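Local coordinates for hydrolase, NUDIX family (Clostridium perfringens ATCC 13124, PDB 3F6A), which probably hydrolyses a nucleoside diphosphate linked to another moiety, as Nudix family enzymes do, though its own substrate is not established, at residues V39-P43 and E44-I48; Q137-I140 and L141-T145. All coordinates share one frame; numbering follows the deposited sequence.

Contact 1: V39-P43 and E44-I48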
# COMPACT_ATOMS: atom_id res chain seq x y z
N VAL A 39 12.80 9.71 4.90
CA VAL A 39 12.73 10.17 3.53
C VAL A 39 13.79 9.32 2.83
O VAL A 39 14.83 9.01 3.40
CB VAL A 39 13.05 11.70 3.41
CG1 VAL A 39 14.54 11.95 3.59
CG2 VAL A 39 12.56 12.23 2.08
N ASN A 40 13.51 8.92 1.60
CA ASN A 40 14.46 8.09 0.85
C ASN A 40 14.59 6.70 1.48
O ASN A 40 15.60 6.02 1.30
CB ASN A 40 15.83 8.77 0.79
CG ASN A 40 16.70 8.20 -0.31
OD1 ASN A 40 16.31 8.17 -1.48
ND2 ASN A 40 17.90 7.76 0.04
N GLU A 41 13.57 6.29 2.24
CA GLU A 41 13.55 4.96 2.85
C GLU A 41 12.27 4.25 2.40
O GLU A 41 11.21 4.85 2.37
CB GLU A 41 13.55 5.06 4.38
CG GLU A 41 13.36 3.71 5.07
CD GLU A 41 13.38 3.81 6.58
OE1 GLU A 41 12.56 4.57 7.15
OE2 GLU A 41 14.20 3.11 7.20
N LEU A 42 12.39 2.98 2.04
CA LEU A 42 11.22 2.21 1.60
C LEU A 42 10.37 1.84 2.80
O LEU A 42 10.90 1.56 3.88
CB LEU A 42 11.65 0.91 0.91
CG LEU A 42 12.61 0.94 -0.28
CD1 LEU A 42 12.94 -0.50 -0.68
CD2 LEU A 42 11.99 1.71 -1.45
N PRO A 43 9.04 1.84 2.64
CA PRO A 43 8.15 1.49 3.76
C PRO A 43 8.56 0.16 4.40
O PRO A 43 8.45 -0.01 5.62
CB PRO A 43 6.78 1.42 3.10
CG PRO A 43 6.87 2.46 2.01
CD PRO A 43 8.25 2.20 1.44
N GLU A 44 9.04 -0.78 3.59
CA GLU A 44 9.44 -2.09 4.10
C GLU A 44 10.72 -2.02 4.93
O GLU A 44 10.86 -2.76 5.91
CB GLU A 44 9.63 -3.07 2.94
CG GLU A 44 10.66 -2.65 1.90
CD GLU A 44 10.60 -3.50 0.64
OE1 GLU A 44 11.46 -4.38 0.47
OE2 GLU A 44 9.68 -3.29 -0.17
N GLU A 45 11.64 -1.15 4.54
CA GLU A 45 12.89 -1.01 5.29
C GLU A 45 12.56 -0.38 6.63
O GLU A 45 13.19 -0.68 7.63
CB GLU A 45 13.89 -0.15 4.51
CG GLU A 45 14.24 -0.74 3.15
CD GLU A 45 15.22 0.11 2.36
OE1 GLU A 45 15.05 1.35 2.33
OE2 GLU A 45 16.15 -0.47 1.75
N ALA A 46 11.54 0.49 6.63
CA ALA A 46 11.10 1.15 7.85
C ALA A 46 10.55 0.12 8.83
O ALA A 46 10.74 0.25 10.04
CB ALA A 46 10.03 2.20 7.52
N CYS A 47 9.87 -0.90 8.31
CA CYS A 47 9.32 -1.94 9.17
C CYS A 47 10.47 -2.70 9.81
O CYS A 47 10.47 -2.96 11.02
CB CYS A 47 8.46 -2.92 8.37
SG CYS A 47 6.87 -2.26 7.82
N ILE A 48 11.44 -3.07 8.98
CA ILE A 48 12.61 -3.79 9.45
C ILE A 48 13.36 -3.02 10.54
O ILE A 48 13.68 -3.59 11.58
CB ILE A 48 13.58 -4.11 8.28
CG1 ILE A 48 12.93 -5.13 7.34
CG2 ILE A 48 14.91 -4.64 8.81
CD1 ILE A 48 13.84 -5.59 6.21
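Leu42 and Glu45 form a local helix-start contact, where the loop after strand 30-36 turns into helix 43-55. Leu42 is the N-cap, and Glu45, three residues on, folds its side chain back to it: Leu42 N donates to Glu45 OE1 at 3.1 Å. The bond is almost straight, with an N-H...O angle of 171°. The amide reaches the anti side of that oxygen, 31° out of the carboxylate plane. Glu45 CG stands anti to the carbonyl carbon (chi1 -60°) and the chain runs extended from there, which carries the carboxylate back past the helix start. This is one half of a capping box; leucine, with no polar side-chain atom, cannot supply the other. Instead the Leu42 isobutyl group crosses the glutamate stem, its CB 3.8 Å from Glu45 CG, and the same CB also meets Glu44 CG at 3.8 Å. The first helical turn closes through Ala46 N to Leu42 O, 3.0 Å, and Cys47 N to Pro43 O, 3.2 Å.

Glu41 runs antiparallel to Glu45, CG beside CB at 3.9 Å, and its chain, fully extended, lays OE1 against Ala46 CB at 3.5 Å. That same oxygen takes the amide of Glu38 and a salt bridge from Arg49. The flank facing the sheet, with Pro43, Ala46 and Cys47, packs on Val9, and Pro43 and Cys47 also touch Tyr103, while Ile99 of the second subunit covers Leu42 and Pro43.

Residues 35-56 fit the Nudix box, with Glu41 and Arg49 among its signature positions. The chemistry implies two separate carboxylate roles: Glu45 closes back on the N-cap amide, its charge probably favoured by the helix dipole, whereas the buried Glu41 ties the loop to the Nudix helix through Arg49.

Contact 2: Q137-I140 and L141-T145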
# COMPACT_ATOMS: atom_id res chain seq x y z
N GLN A 137 -7.26 -1.26 21.14
CA GLN A 137 -8.31 -0.81 20.22
C GLN A 137 -8.84 -2.00 19.43
O GLN A 137 -8.10 -2.93 19.14
CB GLN A 137 -7.75 0.23 19.26
CG GLN A 137 -6.99 1.33 19.95
CD GLN A 137 -6.12 2.12 19.00
OE1 GLN A 137 -5.33 2.97 19.42
NE2 GLN A 137 -6.26 1.86 17.70
N GLU A 138 -10.12 -1.96 19.06
CA GLU A 138 -10.73 -3.05 18.31
C GLU A 138 -10.04 -3.39 16.98
O GLU A 138 -9.84 -4.57 16.68
CB GLU A 138 -12.21 -2.74 18.05
CG GLU A 138 -13.03 -2.50 19.30
CD GLU A 138 -12.95 -3.65 20.29
OE1 GLU A 138 -13.12 -4.81 19.86
OE2 GLU A 138 -12.72 -3.39 21.49
N ASN A 139 -9.70 -2.38 16.18
CA ASN A 139 -9.06 -2.64 14.89
C ASN A 139 -7.68 -3.27 15.05
O ASN A 139 -7.20 -3.99 14.17
CB ASN A 139 -9.00 -1.36 14.04
CG ASN A 139 -8.05 -0.32 14.59
OD1 ASN A 139 -7.89 -0.18 15.80
ND2 ASN A 139 -7.43 0.44 13.71
N ILE A 140 -7.04 -3.01 16.19
CA ILE A 140 -5.73 -3.60 16.44
C ILE A 140 -5.96 -5.07 16.78
O ILE A 140 -5.19 -5.95 16.37
CB ILE A 140 -5.00 -2.90 17.61
CG1 ILE A 140 -4.71 -1.45 17.23
CG2 ILE A 140 -3.71 -3.64 17.94
CD1 ILE A 140 -3.83 -1.29 15.99
N LEU A 141 -7.03 -5.34 17.52
CA LEU A 141 -7.37 -6.71 17.90
C LEU A 141 -7.65 -7.52 16.65
O LEU A 141 -7.28 -8.69 16.57
CB LEU A 141 -8.62 -6.74 18.79
CG LEU A 141 -8.47 -6.26 20.23
CD1 LEU A 141 -9.82 -6.31 20.94
CD2 LEU A 141 -7.45 -7.14 20.96
N VAL A 142 -8.29 -6.90 15.67
CA VAL A 142 -8.62 -7.58 14.42
C VAL A 142 -7.38 -7.90 13.60
O VAL A 142 -7.21 -9.03 13.14
CB VAL A 142 -9.57 -6.73 13.56
CG1 VAL A 142 -9.72 -7.33 12.19
CG2 VAL A 142 -10.93 -6.64 14.25
N MSE A 143 -6.50 -6.92 13.40
CA MSE A 143 -5.30 -7.15 12.61
C MSE A 143 -4.34 -8.13 13.26
O MSE A 143 -3.68 -8.91 12.57
CB MSE A 143 -4.61 -5.82 12.30
CG MSE A 143 -5.45 -4.93 11.38
SE MSE A 143 -4.55 -3.36 10.72
CE MSE A 143 -4.60 -2.31 12.32
N ALA A 144 -4.26 -8.11 14.58
CA ALA A 144 -3.38 -9.02 15.30
C ALA A 144 -3.89 -10.44 15.09
O ALA A 144 -3.11 -11.39 14.95
CB ALA A 144 -3.36 -8.67 16.79
N THR A 145 -5.21 -10.58 15.04
CA THR A 145 -5.84 -11.88 14.83
C THR A 145 -5.62 -12.34 13.39
O THR A 145 -5.35 -13.52 13.15
CB THR A 145 -7.34 -11.81 15.13
OG1 THR A 145 -7.53 -11.40 16.49
CG2 THR A 145 -8.00 -13.16 14.92
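Ile140 and Met143, the latter built as selenomethionine, meet on the buried flank of the first turns of helix 138-150. Their side chains pass at a slant, Ile140 CD1 touching Met143 CE at 3.9 Å. A turn about the CG-SE bond (chi3 -76°) swings CE back toward the helix start, so the methyl also lies 3.6 Å from Asn139 O. Phe12 packs against Ile140, Met143 and Ala144; Leu31 and Pro32 adjoin Ile140, and Val102 and Tyr104 adjoin Met143.

The backbone beneath is regular: Met143 N reaches Asn139 O at 3.1 Å with an N-H...O angle of 166°, and Ala144 N reaches Ile140 O at 3.0 Å. At the start of the helix, where Gln137 is the N-cap, Gln137 NE2 donates to Asn139 OD1 at 3.2 Å, on a lone pair and with the two groups nearly in plane. Asn139 is gripped further by the second subunit, OD1 by its Ser76 and ND2 by its Glu78, while Gln137 OE1 takes Lys29; the buried amide of Asn139 is thus satisfied at both ends.

The other flank is looser. Glu138 turns about its CB-CG bond and runs alongside Leu141, with OE1 merely 3.8 Å from Leu141 CD1, a graze on an exposed residue; Leu141 also packs on Leu130 and Ile136. Farther on, Thr145 OG1 donates to Leu141 O at 2.7 Å, from the opposite face of that carbonyl to Thr145 N.

With its apolar flank on the sheet and a mixed, partly exposed flank beyond it, this is consistent with the C-terminal helix of the Nudix alpha/beta/alpha sandwich.

Contacts 1 and 2 open two helices on opposite sides of the chain's centre, their own centres 23 Å apart. They use the same sheet from its two faces: contact 1 leans on Val9, Val11 and Tyr103, contact 2 on Phe12, Val102 and Tyr104, alternating residues of the shared strands 7-15 and 98-106. Both are partly buried and both meet the second subunit, contact 1 largely through packing on Ile99 and a bond from Arg5, both of that subunit, contact 2 through the polar end of Asn139 and packing of Val142 and Met143. Carboxylates dominate contact 1, within the Nudix box; contact 2 is mostly aliphatic, its polar side chains mainly near the helix start, with Thr145 further on.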